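Local coordinates for protein phosphoserine phosphatase (Homo sapiens, PDB 6HYY) that catalyses the hydrolysis of phosphoserine to serine and phosphate, as a magnesium-dependent phosphatase of the haloacid dehalogenase family, at residues 56-61 with 106-111; 140-143 with 148-151. All coordinates share one frame; numbering follows the deposited sequence.

Contact 1. Residues 56-61 with 106-111. With SER (serine), chain E.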
loop_
_atom_site.group_PDB
_atom_site.type_symbol
_atom_site.label_atom_id
_atom_site.label_comp_id
_atom_site.label_asym_id
_atom_site.label_seq_id
_atom_site.Cartn_x
_atom_site.Cartn_y
_atom_site.Cartn_z
ATOM N N ALA A 56 -2.737 0.688 -17.711
ATOM C CA ALA A 56 -3.999 0.672 -18.441
ATOM C C ALA A 56 -5.185 0.495 -17.501
ATOM O O ALA A 56 -6.197 1.191 -17.635
ATOM C CB ALA A 56 -3.973 -0.438 -19.491
ATOM N N ALA A 57 -5.082 -0.433 -16.543
ATOM C CA ALA A 57 -6.182 -0.651 -15.607
ATOM C C ALA A 57 -6.437 0.581 -14.748
ATOM O O ALA A 57 -7.587 0.875 -14.402
ATOM C CB ALA A 57 -5.892 -1.866 -14.724
ATOM N N LEU A 58 -5.377 1.309 -14.388
ATOM C CA LEU A 58 -5.541 2.539 -13.626
ATOM C C LEU A 58 -6.222 3.616 -14.464
ATOM O O LEU A 58 -7.145 4.293 -13.993
ATOM C CB LEU A 58 -4.177 3.025 -13.123
ATOM C CG LEU A 58 -4.222 4.192 -12.137
ATOM C CD1 LEU A 58 -5.056 3.828 -10.922
ATOM C CD2 LEU A 58 -2.813 4.623 -11.732
ATOM N N THR A 59 -5.762 3.802 -15.703
ATOM C CA THR A 59 -6.362 4.802 -16.583
ATOM C C THR A 59 -7.850 4.550 -16.765
ATOM O O THR A 59 -8.667 5.475 -16.670
ATOM C CB THR A 59 -5.651 4.793 -17.937
ATOM O OG1 THR A 59 -4.259 5.060 -17.746
ATOM C CG2 THR A 59 -6.243 5.852 -18.858
ATOM N N GLU A 60 -8.226 3.289 -17.002
ATOM C CA GLU A 60 -9.625 2.968 -17.271
ATOM C C GLU A 60 -10.509 3.192 -16.051
ATOM O O GLU A 60 -11.651 3.646 -16.188
ATOM C CB GLU A 60 -9.745 1.526 -17.756
ATOM C CG GLU A 60 -9.034 1.260 -19.060
ATOM C CD GLU A 60 -8.832 -0.220 -19.301
ATOM O OE1 GLU A 60 -8.412 -0.596 -20.416
ATOM O OE2 GLU A 60 -9.096 -1.008 -18.368
ATOM N N ARG A 61 -10.019 2.862 -14.853
ATOM C CA ARG A 61 -10.827 3.094 -13.662
ATOM C C ARG A 61 -11.002 4.584 -13.411
ATOM O O ARG A 61 -12.104 5.046 -13.103
ATOM C CB ARG A 61 -10.191 2.417 -12.444
ATOM C CG ARG A 61 -10.424 0.915 -12.362
ATOM C CD ARG A 61 -9.621 0.276 -11.227
ATOM N NE ARG A 61 -8.194 0.193 -11.531
ATOM C CZ ARG A 61 -7.284 -0.303 -10.694
ATOM N NH1 ARG A 61 -7.658 -0.755 -9.503
ATOM N NH2 ARG A 61 -6.003 -0.343 -11.035
ATOM N N GLY A 106 -0.391 1.494 -5.165
ATOM C CA GLY A 106 -0.949 1.870 -6.453
ATOM C C GLY A 106 -2.099 2.855 -6.366
ATOM O O GLY A 106 -2.578 3.330 -7.402
ATOM N N GLY A 107 -2.548 3.163 -5.148
ATOM C CA GLY A 107 -3.466 4.253 -4.896
ATOM C C GLY A 107 -2.775 5.599 -4.961
ATOM O O GLY A 107 -1.727 5.763 -5.587
ATOM N N PHE A 108 -3.364 6.573 -4.274
ATOM C CA PHE A 108 -3.087 7.975 -4.549
ATOM C C PHE A 108 -2.483 8.688 -3.352
ATOM O O PHE A 108 -2.932 8.511 -2.215
ATOM C CB PHE A 108 -4.374 8.652 -5.006
ATOM C CG PHE A 108 -5.039 7.901 -6.107
ATOM C CD1 PHE A 108 -4.396 7.741 -7.325
ATOM C CD2 PHE A 108 -6.273 7.298 -5.913
ATOM C CE1 PHE A 108 -4.983 7.016 -8.333
ATOM C CE2 PHE A 108 -6.863 6.571 -6.921
ATOM C CZ PHE A 108 -6.227 6.434 -8.132
ATOM N N ARG A 109 -1.465 9.514 -3.634
ATOM C CA ARG A 109 -0.708 10.191 -2.584
ATOM C C ARG A 109 -1.602 11.037 -1.678
ATOM O O ARG A 109 -1.351 11.129 -0.473
ATOM C CB ARG A 109 0.397 11.051 -3.214
ATOM C CG ARG A 109 0.929 12.170 -2.317
ATOM C CD ARG A 109 2.272 12.741 -2.809
ATOM N NE ARG A 109 3.222 11.667 -3.010
ATOM C CZ ARG A 109 4.127 11.261 -2.117
ATOM N NH1 ARG A 109 4.273 11.858 -0.944
ATOM N NH2 ARG A 109 4.900 10.244 -2.423
ATOM N N SER A 110 -2.640 11.669 -2.236
ATOM C CA SER A 110 -3.558 12.446 -1.406
ATOM C C SER A 110 -4.069 11.611 -0.238
ATOM O O SER A 110 -3.951 12.004 0.930
ATOM C CB SER A 110 -4.725 12.958 -2.254
ATOM O OG SER A 110 -5.302 11.910 -2.998
ATOM N N ILE A 111 -4.574 10.420 -0.547
ATOM C CA ILE A 111 -5.135 9.547 0.473
ATOM C C ILE A 111 -4.028 8.889 1.294
ATOM O O ILE A 111 -4.113 8.812 2.525
ATOM C CB ILE A 111 -6.053 8.505 -0.181
ATOM C CG1 ILE A 111 -7.127 9.191 -1.041
ATOM C CG2 ILE A 111 -6.675 7.614 0.889
ATOM C CD1 ILE A 111 -7.846 8.246 -1.982
HETATM N N SER E . -3.692 -0.338 -4.712
HETATM C CA SER E . -2.377 -0.446 -4.090
HETATM C C SER E . -1.492 -1.384 -4.900
HETATM O O SER E . -0.917 -2.301 -4.324
HETATM C CB SER E . -2.482 -0.969 -2.674
HETATM O OG SER E . -1.477 -0.481 -1.815
HETATM O OXT SER E . -1.349 -1.285 -6.123
#
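Leu58 overlaps the far end of the Phe108 ring with one methyl. Its CD1 lies 4.0 Å from Phe108 CZ and 4.1 Å from Phe108 CE1. The methyl meets the ring obliquely. The leucine branch and the ring run alongside each other, pointing opposite ways. Leu58 has CG anti to its own N (chi1 -171°), which carries the branch off helix 54-65 toward the loop. Phe108 does not aim its CB at that helix, but the length of the ring brings CZ across. Ile27 and Leu30 of helix 26-33 and Leu131 of strand 126-133 also touch the ring.

The same methyl is 4.3 Å from Gly106 O, a loose approach. That carbonyl is satisfied by Asn129 ND2. Phe108 sits at the N-cap position of helix 109-116, and the chain before it turns past the bound serine. Gly106 and Gly107 line the serine pocket. Gly106 N comes within 3.0 Å of the CA of that serine, with no side chain between backbone and ligand.

Within the helix, Arg61 NE donates to Ala57 O at 3.0 Å, with a nearly straight N-H (166°) but from well above the carbonyl plane (63° out of it). Arg61 N reaches the same oxygen from the opposite face.

No hydrogen bond crosses between 56-61 and 106-111. Apolar contact from Leu58 joins helix 54-65, probably part of the cap over the active site, to the loop after strand 100-105, whose last residue, Ser105, is the motif II serine of haloacid dehalogenase hydrolases.

Contact 2. Residues 140-143 with 148-151; sequences AGFD and TAES
Ala149 CB meets the rim of the Phe142 ring edge-on, 4.1 Å from Phe142 CE2 and near the ring plane. Its other neighbour is the backbone: Ala149 CB lies 3.9 Å from Asp143 O. One methyl therefore makes both direct contacts between the segments. Phe142 has its CG between the backbone N and the carbonyl carbon (chi1 64°), and CB already points toward 148-151. This sends the ring off the strand to meet Ala149.

The close-packed part is around this ring. Phe142 is buried, and Lys55, Leu58, Thr59 and Leu62 of helix 54-65 also pack on it. Ala149 is buried too and rests on Asn129. The nearest CA atoms, of Asp143 and Ala149, are nevertheless 7.6 Å apart, and no hydrogen bond joins the two segments.

Strand 139-142 is an outermost strand of the mixed sheet and runs antiparallel to strand 126-133. The other strands are parallel, as in the Rossmann-like core of haloacid dehalogenase hydrolases. After this edge strand the chain loops back through a short 3-10 segment that ends at Ala149 and leads into helix 153-165. Asn129 ND2 on the neighbouring strand donates to Thr148 O, which ties that segment to the sheet.

The looser side is polar and partly exposed. The Asp143 carboxylate bonds within its own loop, OD1 to Thr145 OG1 and OD2 to Gln146 NE2. Glu150 is also partly exposed, and its OE2 makes a long, weak ion pair with Lys156 NZ.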
loop_
_atom_site.group_PDB
_atom_site.type_symbol
_atom_site.label_atom_id
_atom_site.label_comp_id
_atom_site.label_asym_id
_atom_site.label_seq_id
_atom_site.Cartn_x
_atom_site.Cartn_y
_atom_site.Cartn_z
ATOM N N ALA A 140 -7.621 15.645 -14.196
ATOM C CA ALA A 140 -6.752 15.921 -15.331
ATOM C C ALA A 140 -5.773 14.793 -15.638
ATOM O O ALA A 140 -4.877 14.986 -16.464
ATOM C CB ALA A 140 -5.975 17.218 -15.092
ATOM N N GLY A 141 -5.899 13.629 -14.997
ATOM C CA GLY A 141 -4.974 12.540 -15.275
ATOM C C GLY A 141 -4.153 12.125 -14.065
ATOM O O GLY A 141 -4.538 12.410 -12.931
ATOM N N PHE A 142 -3.014 11.466 -14.294
ATOM C CA PHE A 142 -2.145 11.088 -13.186
ATOM C C PHE A 142 -0.698 11.061 -13.667
ATOM O O PHE A 142 -0.424 11.013 -14.871
ATOM C CB PHE A 142 -2.567 9.735 -12.576
ATOM C CG PHE A 142 -2.448 8.578 -13.513
ATOM C CD1 PHE A 142 -3.495 8.238 -14.359
ATOM C CD2 PHE A 142 -1.284 7.822 -13.562
ATOM C CE1 PHE A 142 -3.381 7.179 -15.230
ATOM C CE2 PHE A 142 -1.171 6.751 -14.429
ATOM C CZ PHE A 142 -2.213 6.431 -15.268
ATOM N N ASP A 143 0.233 11.118 -12.715
ATOM C CA ASP A 143 1.659 11.207 -13.041
ATOM C C ASP A 143 2.143 9.848 -13.528
ATOM O O ASP A 143 2.390 8.941 -12.731
ATOM C CB ASP A 143 2.452 11.675 -11.829
ATOM C CG ASP A 143 3.951 11.778 -12.102
ATOM O OD1 ASP A 143 4.372 11.597 -13.260
ATOM O OD2 ASP A 143 4.699 12.067 -11.144
ATOM N N THR A 148 4.999 3.540 -9.184
ATOM C CA THR A 148 3.749 2.876 -8.847
ATOM C C THR A 148 2.695 2.990 -9.955
ATOM O O THR A 148 1.606 2.436 -9.798
ATOM C CB THR A 148 3.211 3.433 -7.523
ATOM O OG1 THR A 148 3.219 4.866 -7.574
ATOM C CG2 THR A 148 4.128 2.993 -6.372
ATOM N N ALA A 149 2.983 3.660 -11.072
ATOM C CA ALA A 149 2.028 3.709 -12.176
ATOM C C ALA A 149 2.155 2.522 -13.122
ATOM O O ALA A 149 1.280 2.336 -13.978
ATOM C CB ALA A 149 2.194 5.013 -12.971
ATOM N N GLU A 150 3.212 1.724 -12.982
ATOM C CA GLU A 150 3.542 0.614 -13.865
ATOM C C GLU A 150 3.419 -0.713 -13.128
ATOM O O GLU A 150 3.474 -0.774 -11.898
ATOM C CB GLU A 150 4.973 0.755 -14.406
ATOM C CG GLU A 150 5.275 2.078 -15.110
ATOM C CD GLU A 150 6.645 2.653 -14.749
ATOM O OE1 GLU A 150 6.724 3.878 -14.501
ATOM O OE2 GLU A 150 7.642 1.894 -14.720
ATOM N N SER A 151 3.254 -1.788 -13.898
ATOM C CA SER A 151 3.380 -3.126 -13.334
ATOM C C SER A 151 4.791 -3.330 -12.793
ATOM O O SER A 151 5.769 -2.827 -13.355
ATOM C CB SER A 151 3.060 -4.190 -14.389
ATOM O OG SER A 151 1.658 -4.360 -14.532
#

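In the fold
Contacts 1 and 2 lie on the same side of the chain's centre, with their centres about 6 Å apart. They follow in series along the chain. Helix 54-65, part of contact 1, also packs on Phe142 of contact 2. Leu58 CD2 is 3.8 Å from Phe142 CE2, and Thr59 OG1 is 3.4 Å from Phe142 CE1. Leu58 therefore has one methyl in each contact. Asn129 of strand 126-133 bridges the two contacts. Contact 1 reaches the serine pocket directly through Gly106 and Gly107. The Ala149 side chain of contact 2 is about 10 Å from the bound serine, between nearest atoms. Asp16 and Asp18 of the magnesium site also belong to that pocket.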